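Local coordinates for CaaX farnesyltransferase beta subunit Ram1 (Aspergillus fumigatus, PDB 4LNB) that forms, with its alpha subunit, the zinc-dependent enzyme that transfers a farnesyl group from farnesyl diphosphate to the cysteine of CaaX proteins, at the interface of chains B and A. Residues are numbered along the deposited sequence; one frame, centred on the assembly and turned at random. Chains: chain A, CaaX farnesyltransferase beta subunit Ram1; chain B, CaaX farnesyltransferase alpha subunit Ram2.

The interface of chains B and A. Residues chain B 343-344; chain A 399-401, 480-481.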
ATOM      1  N   ARG B 343       7.194  -4.958  21.512  1.00 12.01           N
ATOM      2  CA  ARG B 343       7.108  -5.849  22.667  1.00 12.58           C
ATOM      3  C   ARG B 343       6.122  -6.998  22.465  1.00 14.55           C
ATOM      4  O   ARG B 343       6.413  -8.138  22.818  1.00 13.67           O
ATOM      5  CB  ARG B 343       6.726  -5.052  23.917  1.00 15.05           C
ATOM      6  CG  ARG B 343       6.629  -5.882  25.186  1.00 20.76           C
ATOM      7  CD  ARG B 343       6.330  -5.007  26.394  1.00 26.48           C
ATOM      8  NE  ARG B 343       6.365  -5.769  27.638  1.00 40.07           N
ATOM      9  CZ  ARG B 343       7.369  -5.737  28.509  1.00 45.74           C
ATOM     10  NH1 ARG B 343       8.426  -4.971  28.282  1.00 48.23           N
ATOM     11  NH2 ARG B 343       7.312  -6.469  29.614  1.00 51.35           N
ATOM     12  N   ASN B 344       4.962  -6.703  21.888  1.00 13.86           N
ATOM     13  CA  ASN B 344       3.938  -7.730  21.712  1.00 14.82           C
ATOM     14  C   ASN B 344       4.332  -8.816  20.716  1.00 13.65           C
ATOM     15  O   ASN B 344       3.949  -9.979  20.879  1.00 14.06           O
ATOM     16  CB  ASN B 344       2.586  -7.107  21.357  1.00 15.26           C
ATOM     17  CG  ASN B 344       1.955  -6.394  22.535  1.00 16.95           C
ATOM     18  OD1 ASN B 344       2.127  -6.806  23.682  1.00 18.12           O
ATOM     19  ND2 ASN B 344       1.230  -5.319  22.262  1.00 17.46           N
TER
ATOM     20  N   ASN A 399      -3.070  -8.593  20.109  1.00 18.96           N
ATOM     21  CA  ASN A 399      -2.472  -7.619  19.206  1.00 16.54           C
ATOM     22  C   ASN A 399      -0.958  -7.740  19.231  1.00 15.91           C
ATOM     23  O   ASN A 399      -0.352  -7.744  20.300  1.00 17.09           O
ATOM     24  CB  ASN A 399      -2.899  -6.202  19.588  1.00 16.82           C
ATOM     25  CG  ASN A 399      -4.401  -6.027  19.557  1.00 22.58           C
ATOM     26  OD1 ASN A 399      -5.020  -6.102  18.498  1.00 24.21           O
ATOM     27  ND2 ASN A 399      -4.997  -5.797  20.723  1.00 25.80           N
ATOM     28  N   LEU A 400      -0.349  -7.845  18.056  1.00 11.88           N
ATOM     29  CA  LEU A 400       1.091  -8.069  17.977  1.00 12.35           C
ATOM     30  C   LEU A 400       1.868  -6.782  17.702  1.00 14.19           C
ATOM     31  O   LEU A 400       3.071  -6.812  17.436  1.00 15.55           O
ATOM     32  CB  LEU A 400       1.404  -9.136  16.929  1.00 16.01           C
ATOM     33  CG  LEU A 400       0.766 -10.496  17.229  1.00 18.74           C
ATOM     34  CD1 LEU A 400       1.176 -11.531  16.189  1.00 23.58           C
ATOM     35  CD2 LEU A 400       1.127 -10.960  18.630  1.00 24.04           C
ATOM     36  N   TYR A 401       1.168  -5.657  17.779  1.00 12.51           N
ATOM     37  CA  TYR A 401       1.776  -4.339  17.643  1.00 10.87           C
ATOM     38  C   TYR A 401       1.413  -3.503  18.869  1.00 11.94           C
ATOM     39  O   TYR A 401       0.701  -3.977  19.757  1.00 14.69           O
ATOM     40  CB  TYR A 401       1.293  -3.655  16.360  1.00 13.09           C
ATOM     41  CG  TYR A 401      -0.180  -3.299  16.362  1.00 13.04           C
ATOM     42  CD1 TYR A 401      -0.599  -1.990  16.569  1.00 14.19           C
ATOM     43  CD2 TYR A 401      -1.150  -4.270  16.158  1.00 12.57           C
ATOM     44  CE1 TYR A 401      -1.947  -1.658  16.572  1.00 11.89           C
ATOM     45  CE2 TYR A 401      -2.497  -3.952  16.162  1.00 15.15           C
ATOM     46  CZ  TYR A 401      -2.890  -2.643  16.366  1.00 14.63           C
ATOM     47  OH  TYR A 401      -4.229  -2.321  16.368  1.00 16.16           O
ATOM     48  N   SER A 480       1.332  -3.777  28.113  1.00 22.59           N
ATOM     49  CA  SER A 480       1.894  -3.889  26.767  1.00 21.11           C
ATOM     50  C   SER A 480       0.839  -3.739  25.672  1.00 18.09           C
ATOM     51  O   SER A 480       1.159  -3.373  24.544  1.00 16.04           O
ATOM     52  CB  SER A 480       2.637  -5.215  26.597  1.00 25.64           C
ATOM     53  OG  SER A 480       1.730  -6.298  26.502  1.00 29.04           O
ATOM     54  N   ASP A 481      -0.416  -4.026  26.006  1.00 19.63           N
ATOM     55  CA  ASP A 481      -1.505  -3.938  25.031  1.00 21.28           C
ATOM     56  C   ASP A 481      -2.683  -3.169  25.626  1.00 23.05           C
ATOM     57  O   ASP A 481      -3.653  -3.763  26.096  1.00 24.20           O
ATOM     58  CB  ASP A 481      -1.934  -5.343  24.593  1.00 21.62           C
ATOM     59  CG  ASP A 481      -3.033  -5.328  23.539  1.00 25.83           C
ATOM     60  OD1 ASP A 481      -3.094  -4.376  22.728  1.00 18.85           O
ATOM     61  OD2 ASP A 481      -3.836  -6.283  23.517  1.00 31.55           O
TER
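B:Asn344, helical in its backbone (phi -67°, psi -33°) in the first turn of the alpha-subunit helix 343-362, faces two loop stretches of the beta subunit, one in which A:Asn399 and A:Tyr401 are extended and A:Leu400 turns, the other turning at A:Ser480 before A:Asp481. This is part of the alpha-beta heterodimer interface. The B:Asn344 side chain reaches between the loops, and its carboxamide is gripped at both ends. The amide nitrogen ND2 of B:Asn344 gives one N-H to the carbonyl oxygen O of A:Tyr401 at 2.9 Å, a fairly straight bond that lies in the asparagine's amide plane although it approaches from above the tyrosine carbonyl plane. ND2 of B:Asn344 also donates to O of A:Ser480 at 3.0 Å, more bent and tilted from the amide plane. At the other end, the hydroxyl OG of A:Ser480 donates to OD1 of B:Asn344 at 2.9 Å, within the plane of that carbonyl. The serine thus meets the carboxamide as both donor and acceptor, its OG held between its own backbone N and carbonyl carbon (chi1 73°), which turns the hydroxyl towards OD1. Together the three bonds fix the rotation of the amide and help hold the subunits together.

At the root of the carboxamide, CB of B:Asn344 rests 3.8 Å from CA of A:Leu400, against the loop backbone. Alongside, the extended B:Arg343 chain runs past A:Ser480, its CD 3.7 Å from CB of the serine. The two beta-subunit stretches are also joined directly: A:Asn399 presents ND2 to the carboxylate of A:Asp481, meeting OD1 and OD2 on their syn sides, each at 3.1 Å.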